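Local coordinates for protein sialyltransferase 0160 (Photobacterium damselae, PDB 4R84) that probably transfers sialic acid from a CMP-activated donor to an acceptor sugar, as a glycosyltransferase of the GT-B structural group, at residues A[487-491]-A[492-496]. Sequence-based numbering, arbitrary orientation.
Sequences VMLTL and GIVKE
Met488 and Leu489, in the last turn of helix 483-490, meet the chain that leaves the helix through a Schellman motif at Gly492. Ile493 N donates to Met488 O at 2.9 Å, approaching at 158° to the C=O and tilted slightly from its plane. Gly492 N donates to Leu489 O from above the carbonyl plane rather than on a lone pair, and the positive phi of Gly492 (76°) takes the chain out of the helix. The residues that follow pack against Met488, Leu489 and Leu491. The bend of Met488 at chi3 (74°) brings CE against Ile493 CG2 at 3.5 Å, tighter than usual van der Waals contact. Ile493 extends its CG1 branch beside Leu491, the two side chains pointing the same way. Nearer the backbone, Met488 CB meets Val494 CG2 at 3.9 Å. Beyond the segments, Met488 and Val494 both pack on Ile465 of strand 462-468, and Leu491 O accepts a hydrogen bond from Arg296, so the turn joins the end of helix 483-490 to that strand and to the loop carrying Arg296. The side chain of Met488 lies about 10 Å from the bound CMP-3F-Neu5Ac. Leu489 CD2 lies 3.3 Å from Val494 O, and its side chain runs obliquely across that of Glu496, touching CG at 4.0 Å. A water whose O lies 2.7 Å from Leu489 O donates to that oxygen and also to Val494 O.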
ATOM      1  N   VAL A 487     -17.323   0.274 -16.173  1.00 24.82           N
ATOM      2  CA  VAL A 487     -16.951  -0.071 -14.800  1.00 23.15           C
ATOM      3  C   VAL A 487     -17.340   1.019 -13.812  1.00 21.39           C
ATOM      4  O   VAL A 487     -17.933   0.735 -12.769  1.00 23.31           O
ATOM      5  CB  VAL A 487     -15.438  -0.348 -14.688  1.00 24.82           C
ATOM      6  CG1 VAL A 487     -14.994  -0.401 -13.224  1.00 27.19           C
ATOM      7  CG2 VAL A 487     -15.094  -1.615 -15.434  1.00 27.99           C
ATOM      8  N   MET A 488     -17.061   2.273 -14.155  1.00 20.33           N
ATOM      9  CA  MET A 488     -17.387   3.379 -13.271  1.00 23.92           C
ATOM     10  C   MET A 488     -18.897   3.518 -13.077  1.00 21.18           C
ATOM     11  O   MET A 488     -19.355   3.854 -11.980  1.00 24.52           O
ATOM     12  CB  MET A 488     -16.813   4.682 -13.824  1.00 24.87           C
ATOM     13  CG  MET A 488     -15.323   4.628 -14.033  1.00 27.98           C
ATOM     14  SD  MET A 488     -14.671   6.234 -14.517  1.00 33.55           S
ATOM     15  CE  MET A 488     -14.771   7.083 -12.971  1.00 28.68           C
ATOM     16  N   LEU A 489     -19.670   3.259 -14.131  1.00 23.95           N
ATOM     17  CA  LEU A 489     -21.127   3.267 -14.016  1.00 18.94           C
ATOM     18  C   LEU A 489     -21.618   2.175 -13.064  1.00 23.42           C
ATOM     19  O   LEU A 489     -22.444   2.438 -12.199  1.00 26.07           O
ATOM     20  CB  LEU A 489     -21.777   3.114 -15.397  1.00 24.34           C
ATOM     21  CG  LEU A 489     -21.671   4.320 -16.348  1.00 24.40           C
ATOM     22  CD1 LEU A 489     -22.099   3.943 -17.757  1.00 26.10           C
ATOM     23  CD2 LEU A 489     -22.490   5.509 -15.864  1.00 23.86           C
ATOM     24  N   THR A 490     -21.108   0.956 -13.228  1.00 22.92           N
ATOM     25  CA  THR A 490     -21.474  -0.183 -12.368  1.00 29.01           C
ATOM     26  C   THR A 490     -21.128   0.081 -10.898  1.00 27.10           C
ATOM     27  O   THR A 490     -21.865  -0.314  -9.982  1.00 29.84           O
ATOM     28  CB  THR A 490     -20.774  -1.475 -12.843  1.00 27.19           C
ATOM     29  OG1 THR A 490     -21.237  -1.800 -14.158  1.00 32.59           O
ATOM     30  CG2 THR A 490     -21.067  -2.650 -11.914  1.00 27.56           C
ATOM     31  N   LEU A 491     -19.995   0.737 -10.688  1.00 25.85           N
ATOM     32  CA  LEU A 491     -19.526   1.087  -9.351  1.00 27.15           C
ATOM     33  C   LEU A 491     -20.201   2.340  -8.788  1.00 27.81           C
ATOM     34  O   LEU A 491     -19.997   2.687  -7.633  1.00 31.25           O
ATOM     35  CB  LEU A 491     -18.005   1.273  -9.364  1.00 27.63           C
ATOM     36  CG  LEU A 491     -17.170  -0.002  -9.486  1.00 32.47           C
ATOM     37  CD1 LEU A 491     -15.696   0.359  -9.689  1.00 32.38           C
ATOM     38  CD2 LEU A 491     -17.354  -0.875  -8.256  1.00 34.01           C
ATOM     39  N   GLY A 492     -20.987   3.044  -9.602  1.00 23.81           N
ATOM     40  CA  GLY A 492     -21.686   4.216  -9.105  1.00 29.40           C
ATOM     41  C   GLY A 492     -20.805   5.442  -8.925  1.00 20.88           C
ATOM     42  O   GLY A 492     -21.186   6.412  -8.260  1.00 30.61           O
ATOM     43  N   ILE A 493     -19.643   5.428  -9.559  1.00 21.75           N
ATOM     44  CA  ILE A 493     -18.728   6.549  -9.441  1.00 24.81           C
ATOM     45  C   ILE A 493     -19.297   7.715 -10.210  1.00 26.22           C
ATOM     46  O   ILE A 493     -19.264   8.857  -9.754  1.00 25.56           O
ATOM     47  CB  ILE A 493     -17.333   6.204  -9.972  1.00 31.75           C
ATOM     48  CG1 ILE A 493     -16.748   5.051  -9.152  1.00 30.39           C
ATOM     49  CG2 ILE A 493     -16.430   7.437  -9.930  1.00 23.56           C
ATOM     50  CD1 ILE A 493     -15.433   4.523  -9.686  1.00 27.77           C
ATOM     51  N   VAL A 494     -19.826   7.405 -11.382  1.00 21.37           N
ATOM     52  CA  VAL A 494     -20.510   8.396 -12.199  1.00 22.11           C
ATOM     53  C   VAL A 494     -21.814   7.823 -12.739  1.00 24.35           C
ATOM     54  O   VAL A 494     -21.998   6.606 -12.805  1.00 23.81           O
ATOM     55  CB  VAL A 494     -19.650   8.851 -13.395  1.00 20.35           C
ATOM     56  CG1 VAL A 494     -18.442   9.621 -12.937  1.00 26.85           C
ATOM     57  CG2 VAL A 494     -19.241   7.662 -14.220  1.00 26.20           C
ATOM     58  N   LYS A 495     -22.702   8.728 -13.140  1.00 22.67           N
ATOM     59  CA  LYS A 495     -23.837   8.391 -13.977  1.00 24.11           C
ATOM     60  C   LYS A 495     -23.535   8.886 -15.393  1.00 25.44           C
ATOM     61  O   LYS A 495     -22.589   9.646 -15.596  1.00 23.42           O
ATOM     62  CB  LYS A 495     -25.113   9.020 -13.416  1.00 23.42           C
ATOM     63  CG  LYS A 495     -25.489   8.469 -12.058  1.00 30.30           C
ATOM     64  CD  LYS A 495     -26.806   9.046 -11.560  1.00 30.18           C
ATOM     65  CE  LYS A 495     -27.245   8.324 -10.296  1.00 36.51           C
ATOM     66  NZ  LYS A 495     -26.290   8.557  -9.173  1.00 43.69           N
ATOM     67  N   GLU A 496     -24.321   8.451 -16.371  1.00 22.93           N
ATOM     68  CA  GLU A 496     -24.025   8.771 -17.757  1.00 22.23           C
ATOM     69  C   GLU A 496     -23.935  10.269 -18.006  1.00 25.01           C
ATOM     70  O   GLU A 496     -23.089  10.715 -18.780  1.00 24.45           O
ATOM     71  CB  GLU A 496     -25.065   8.160 -18.692  1.00 33.23           C
ATOM     72  CG  GLU A 496     -24.870   6.676 -18.919  1.00 42.07           C
ATOM     73  CD  GLU A 496     -25.566   6.192 -20.175  1.00 60.74           C
ATOM     74  OE1 GLU A 496     -25.296   5.048 -20.600  1.00 70.67           O
ATOM     75  OE2 GLU A 496     -26.364   6.968 -20.747  1.00 54.50           O
TER
HETATM   76  O   HOH W   1     -23.910   4.717 -12.075  1.00 20.96           O